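Local atomic coordinates of mannitol dehydrogenase (Pseudomonas fluorescens, PDB entry 1LJ8), a protein that probably catalyses the NAD-dependent interconversion of mannitol and fructose, as a long-chain mannitol 2-dehydrogenase that binds NAD in a Rossmann domain. Residues V165-R177 / L203-W217. Sequence-based numbering, arbitrary orientation.
Sequences VFGFICAALTQRR and LLAFAALHNAELHDW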
loop_
_atom_site.group_PDB
_atom_site.type_symbol
_atom_site.label_atom_id
_atom_site.label_comp_id
_atom_site.label_asym_id
_atom_site.label_seq_id
_atom_site.Cartn_x
_atom_site.Cartn_y
_atom_site.Cartn_z
ATOM N N VAL A 165 6.927 -14.056 -3.489
ATOM C CA VAL A 165 7.207 -13.917 -2.090
ATOM C C VAL A 165 6.975 -15.249 -1.341
ATOM O O VAL A 165 7.720 -15.604 -0.411
ATOM C CB VAL A 165 6.336 -12.730 -1.519
ATOM C CG1 VAL A 165 4.866 -13.008 -1.769
ATOM C CG2 VAL A 165 6.579 -12.557 -0.060
ATOM N N PHE A 166 5.932 -15.983 -1.714
ATOM C CA PHE A 166 5.669 -17.241 -1.013
ATOM C C PHE A 166 6.764 -18.261 -1.239
ATOM O O PHE A 166 7.157 -18.939 -0.300
ATOM C CB PHE A 166 4.335 -17.819 -1.464
ATOM C CG PHE A 166 3.198 -16.861 -1.288
ATOM C CD1 PHE A 166 2.646 -16.226 -2.381
ATOM C CD2 PHE A 166 2.753 -16.541 -0.009
ATOM C CE1 PHE A 166 1.640 -15.251 -2.210
ATOM C CE2 PHE A 166 1.758 -15.575 0.185
ATOM C CZ PHE A 166 1.203 -14.925 -0.925
ATOM N N GLY A 167 7.231 -18.376 -2.479
ATOM C CA GLY A 167 8.294 -19.333 -2.796
ATOM C C GLY A 167 9.570 -18.973 -2.073
ATOM O O GLY A 167 10.249 -19.851 -1.525
ATOM N N PHE A 168 9.915 -17.687 -2.048
ATOM C CA PHE A 168 11.127 -17.282 -1.339
ATOM C C PHE A 168 11.027 -17.492 0.152
ATOM O O PHE A 168 11.982 -17.966 0.793
ATOM C CB PHE A 168 11.497 -15.817 -1.653
ATOM C CG PHE A 168 12.320 -15.689 -2.891
ATOM C CD1 PHE A 168 11.765 -15.201 -4.075
ATOM C CD2 PHE A 168 13.657 -16.151 -2.893
ATOM C CE1 PHE A 168 12.519 -15.167 -5.261
ATOM C CE2 PHE A 168 14.411 -16.115 -4.097
ATOM C CZ PHE A 168 13.818 -15.622 -5.259
ATOM N N ILE A 169 9.897 -17.089 0.751
ATOM C CA ILE A 169 9.785 -17.312 2.192
ATOM C C ILE A 169 9.829 -18.812 2.538
ATOM O O ILE A 169 10.496 -19.192 3.488
ATOM C CB ILE A 169 8.482 -16.679 2.749
ATOM C CG1 ILE A 169 8.713 -15.160 2.807
ATOM C CG2 ILE A 169 8.130 -17.244 4.144
ATOM C CD1 ILE A 169 7.420 -14.359 3.050
ATOM N N CYS A 170 9.138 -19.651 1.781
ATOM C CA CYS A 170 9.171 -21.094 2.105
ATOM C C CYS A 170 10.542 -21.663 1.934
ATOM O O CYS A 170 10.984 -22.464 2.755
ATOM C CB CYS A 170 8.199 -21.885 1.230
ATOM S SG CYS A 170 6.491 -21.698 1.792
ATOM N N ALA A 171 11.238 -21.274 0.861
ATOM C CA ALA A 171 12.578 -21.836 0.693
ATOM C C ALA A 171 13.504 -21.372 1.824
ATOM O O ALA A 171 14.374 -22.131 2.287
ATOM C CB ALA A 171 13.174 -21.451 -0.701
ATOM N N ALA A 172 13.362 -20.122 2.283
ATOM C CA ALA A 172 14.209 -19.635 3.352
ATOM C C ALA A 172 13.903 -20.360 4.666
ATOM O O ALA A 172 14.828 -20.685 5.416
ATOM C CB ALA A 172 14.019 -18.104 3.580
ATOM N N LEU A 173 12.617 -20.579 4.942
ATOM C CA LEU A 173 12.266 -21.230 6.211
ATOM C C LEU A 173 12.769 -22.666 6.219
ATOM O O LEU A 173 13.249 -23.134 7.236
ATOM C CB LEU A 173 10.760 -21.169 6.444
ATOM C CG LEU A 173 10.272 -19.722 6.783
ATOM C CD1 LEU A 173 8.746 -19.686 6.758
ATOM C CD2 LEU A 173 10.752 -19.290 8.177
ATOM N N THR A 174 12.671 -23.343 5.084
ATOM C CA THR A 174 13.169 -24.721 4.996
ATOM C C THR A 174 14.674 -24.771 5.292
ATOM O O THR A 174 15.148 -25.617 6.079
ATOM C CB THR A 174 12.875 -25.284 3.607
ATOM O OG1 THR A 174 11.452 -25.352 3.438
ATOM C CG2 THR A 174 13.499 -26.687 3.441
ATOM N N GLN A 175 15.423 -23.851 4.684
ATOM C CA GLN A 175 16.877 -23.763 4.899
ATOM C C GLN A 175 17.201 -23.433 6.364
ATOM O O GLN A 175 18.134 -24.031 6.951
ATOM C CB GLN A 175 17.471 -22.700 3.958
ATOM C CG GLN A 175 19.013 -22.644 3.938
ATOM C CD GLN A 175 19.534 -21.853 2.754
ATOM O OE1 GLN A 175 19.234 -22.183 1.602
ATOM N NE2 GLN A 175 20.332 -20.816 3.019
ATOM N N ARG A 176 16.469 -22.485 6.967
ATOM C CA ARG A 176 16.705 -22.167 8.375
ATOM C C ARG A 176 16.493 -23.413 9.249
ATOM O O ARG A 176 17.326 -23.718 10.125
ATOM C CB ARG A 176 15.786 -21.022 8.894
ATOM C CG ARG A 176 16.100 -19.665 8.233
ATOM C CD ARG A 176 15.028 -18.606 8.583
ATOM N NE ARG A 176 15.258 -17.967 9.887
ATOM C CZ ARG A 176 15.895 -16.816 10.071
ATOM N NH1 ARG A 176 16.374 -16.124 9.040
ATOM N NH2 ARG A 176 16.109 -16.372 11.297
ATOM N N ARG A 177 15.396 -24.122 9.005
ATOM C CA ARG A 177 15.094 -25.338 9.778
ATOM C C ARG A 177 16.215 -26.376 9.698
ATOM O O ARG A 177 16.589 -26.985 10.707
ATOM C CB ARG A 177 13.828 -25.993 9.278
ATOM C CG ARG A 177 12.610 -25.177 9.451
ATOM C CD ARG A 177 11.433 -26.012 9.013
ATOM N NE ARG A 177 11.273 -27.207 9.850
ATOM C CZ ARG A 177 10.466 -28.215 9.546
ATOM N NH1 ARG A 177 9.762 -28.193 8.409
ATOM N NH2 ARG A 177 10.299 -29.218 10.414
ATOM N N LEU A 203 0.344 -17.720 3.168
ATOM C CA LEU A 203 1.563 -18.524 3.309
ATOM C C LEU A 203 1.232 -19.953 3.700
ATOM O O LEU A 203 1.808 -20.896 3.135
ATOM C CB LEU A 203 2.532 -17.903 4.302
ATOM C CG LEU A 203 3.885 -18.625 4.387
ATOM C CD1 LEU A 203 4.633 -18.676 3.037
ATOM C CD2 LEU A 203 4.699 -17.903 5.450
ATOM N N LEU A 204 0.276 -20.132 4.614
ATOM C CA LEU A 204 -0.097 -21.490 5.018
ATOM C C LEU A 204 -0.732 -22.253 3.881
ATOM O O LEU A 204 -0.430 -23.450 3.695
ATOM C CB LEU A 204 -1.059 -21.472 6.225
ATOM C CG LEU A 204 -0.425 -21.010 7.544
ATOM C CD1 LEU A 204 -1.518 -21.100 8.654
ATOM C CD2 LEU A 204 0.787 -21.883 7.927
ATOM N N ALA A 205 -1.598 -21.604 3.107
ATOM C CA ALA A 205 -2.252 -22.282 1.978
ATOM C C ALA A 205 -1.196 -22.722 0.962
ATOM O O ALA A 205 -1.228 -23.845 0.413
ATOM C CB ALA A 205 -3.230 -21.376 1.315
ATOM N N PHE A 206 -0.230 -21.844 0.735
ATOM C CA PHE A 206 0.838 -22.167 -0.199
ATOM C C PHE A 206 1.685 -23.328 0.342
ATOM O O PHE A 206 1.992 -24.257 -0.387
ATOM C CB PHE A 206 1.729 -20.931 -0.420
ATOM C CG PHE A 206 2.834 -21.168 -1.406
ATOM C CD1 PHE A 206 2.618 -20.991 -2.774
ATOM C CD2 PHE A 206 4.080 -21.549 -0.961
ATOM C CE1 PHE A 206 3.656 -21.199 -3.687
ATOM C CE2 PHE A 206 5.132 -21.756 -1.868
ATOM C CZ PHE A 206 4.916 -21.581 -3.213
ATOM N N ALA A 207 2.064 -23.263 1.606
ATOM C CA ALA A 207 2.880 -24.296 2.214
ATOM C C ALA A 207 2.165 -25.653 2.151
ATOM O O ALA A 207 2.808 -26.686 1.920
ATOM C CB ALA A 207 3.215 -23.939 3.654
ATOM N N ALA A 208 0.844 -25.627 2.336
ATOM C CA ALA A 208 0.034 -26.844 2.302
ATOM C C ALA A 208 0.078 -27.513 0.942
ATOM O O ALA A 208 -0.064 -28.751 0.856
ATOM C CB ALA A 208 -1.416 -26.532 2.689
ATOM N N LEU A 209 0.240 -26.725 -0.125
ATOM C CA LEU A 209 0.351 -27.316 -1.462
ATOM C C LEU A 209 1.719 -28.027 -1.605
ATOM O O LEU A 209 1.911 -28.804 -2.528
ATOM C CB LEU A 209 0.173 -26.252 -2.549
ATOM C CG LEU A 209 -1.241 -25.674 -2.577
ATOM C CD1 LEU A 209 -1.249 -24.408 -3.416
ATOM C CD2 LEU A 209 -2.218 -26.747 -3.100
ATOM N N HIS A 210 2.663 -27.747 -0.703
ATOM C CA HIS A 210 3.972 -28.433 -0.684
ATOM C C HIS A 210 3.827 -29.713 0.135
ATOM O O HIS A 210 3.861 -30.820 -0.411
ATOM C CB HIS A 210 5.038 -27.570 -0.038
ATOM C CG HIS A 210 5.692 -26.634 -0.994
ATOM N ND1 HIS A 210 6.553 -27.068 -1.976
ATOM C CD2 HIS A 210 5.588 -25.296 -1.146
ATOM C CE1 HIS A 210 6.953 -26.036 -2.696
ATOM N NE2 HIS A 210 6.383 -24.947 -2.212
ATOM N N ASN A 211 3.733 -29.568 1.451
ATOM C CA ASN A 211 3.513 -30.720 2.323
ATOM C C ASN A 211 2.946 -30.256 3.640
ATOM O O ASN A 211 3.202 -29.130 4.080
ATOM C CB ASN A 211 4.797 -31.551 2.530
ATOM C CG ASN A 211 5.915 -30.770 3.192
ATOM O OD1 ASN A 211 5.976 -30.664 4.407
ATOM N ND2 ASN A 211 6.818 -30.239 2.388
ATOM N N ALA A 212 2.126 -31.112 4.241
ATOM C CA ALA A 212 1.522 -30.782 5.514
ATOM C C ALA A 212 2.595 -30.470 6.546
ATOM O O ALA A 212 2.422 -29.590 7.388
ATOM C CB ALA A 212 0.644 -31.943 5.993
ATOM N N GLU A 213 3.724 -31.174 6.465
ATOM C CA GLU A 213 4.768 -30.964 7.447
ATOM C C GLU A 213 5.312 -29.510 7.472
ATOM O O GLU A 213 5.445 -28.915 8.556
ATOM C CB GLU A 213 5.894 -31.962 7.216
ATOM C CG GLU A 213 6.757 -32.205 8.440
ATOM C CD GLU A 213 7.602 -30.998 8.795
ATOM O OE1 GLU A 213 8.118 -30.329 7.857
ATOM O OE2 GLU A 213 7.764 -30.733 10.017
ATOM N N LEU A 214 5.627 -28.955 6.305
ATOM C CA LEU A 214 6.138 -27.575 6.251
ATOM C C LEU A 214 5.023 -26.639 6.734
ATOM O O LEU A 214 5.280 -25.732 7.541
ATOM C CB LEU A 214 6.554 -27.187 4.836
ATOM C CG LEU A 214 7.010 -25.710 4.763
ATOM C CD1 LEU A 214 8.248 -25.484 5.622
ATOM C CD2 LEU A 214 7.278 -25.337 3.311
ATOM N N HIS A 215 3.797 -26.903 6.280
ATOM C CA HIS A 215 2.614 -26.128 6.681
ATOM C C HIS A 215 2.468 -26.138 8.206
ATOM O O HIS A 215 2.277 -25.083 8.864
ATOM C CB HIS A 215 1.336 -26.722 6.041
ATOM C CG HIS A 215 0.062 -26.280 6.697
ATOM N ND1 HIS A 215 -0.367 -26.791 7.903
ATOM C CD2 HIS A 215 -0.845 -25.334 6.345
ATOM C CE1 HIS A 215 -1.483 -26.177 8.268
ATOM N NE2 HIS A 215 -1.790 -25.286 7.340
ATOM N N ASP A 216 2.573 -27.328 8.788
ATOM C CA ASP A 216 2.398 -27.430 10.230
ATOM C C ASP A 216 3.498 -26.727 11.007
ATOM O O ASP A 216 3.240 -26.083 12.044
ATOM C CB ASP A 216 2.336 -28.910 10.646
ATOM C CG ASP A 216 1.049 -29.598 10.198
ATOM O OD1 ASP A 216 0.204 -28.990 9.497
ATOM O OD2 ASP A 216 0.872 -30.778 10.554
ATOM N N TRP A 217 4.720 -26.836 10.508
ATOM C CA TRP A 217 5.824 -26.213 11.186
ATOM C C TRP A 217 5.670 -24.686 11.122
ATOM O O TRP A 217 5.952 -23.984 12.108
ATOM C CB TRP A 217 7.155 -26.593 10.549
ATOM C CG TRP A 217 8.330 -26.048 11.306
ATOM C CD1 TRP A 217 8.994 -26.631 12.354
ATOM C CD2 TRP A 217 9.003 -24.823 11.038
ATOM N NE1 TRP A 217 10.046 -25.839 12.746
ATOM C CE2 TRP A 217 10.072 -24.722 11.952
ATOM C CE3 TRP A 217 8.809 -23.797 10.100
ATOM C CZ2 TRP A 217 10.956 -23.622 11.960
ATOM C CZ3 TRP A 217 9.696 -22.708 10.111
ATOM C CH2 TRP A 217 10.745 -22.633 11.030
#
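A cation-pi stack and a knob-into-hole, both within the NAD-binding Rossmann domain, join helix 165-177 to two consecutive helices, 203-210 and 212-217. At one end Arg177 lies over a face of Trp217: its CZ stands 3.7 Å from the centroid of the five-membered ring, with guanidinium and indole planes 14° apart, while CD rests over the six-membered ring. A bend at chi3 (63°) lays the aliphatic chain and the guanidinium along the same indole face. Glu213 meets the guanidinium end-on, Arg177 NH1 reaching the syn lone pair of Glu213 OE1 at 2.8 Å in a nearly straight bond and Arg177 NH2 reaching Glu213 OE2 at 3.0 Å, more bent. Stack and salt bridge together fix the rotation of the guanidinium; a methionine here would probably leave the Glu213 carboxylate without its charged mate and the Trp217 face without the guanidinium stacked on it. Farther along, Cys170 is the knob among Leu203, Phe206, Ala207 and Leu214, its SG 3.7 Å from Phe206 CD2 at the ring edge. Phe166 CB sits over the centre of the Phe206 face, 3.7 Å from Phe206 CG, a CH-pi contact. Leu203 CD2 packs on Ile169 CG2 at 3.7 Å. Asn211 OD1 caps helix 212-217, accepting from Leu214 N at 2.6 Å. Helices 165-177 and 203-210 cross at -67°. Phe166 and Phe206 also touch Ile152 of helix 150-157, whereas Phe168 and Ala172 pack on helix 112-119; Leu173 meets Phe184, just before edge strand 185-188 of the seven-stranded sheet.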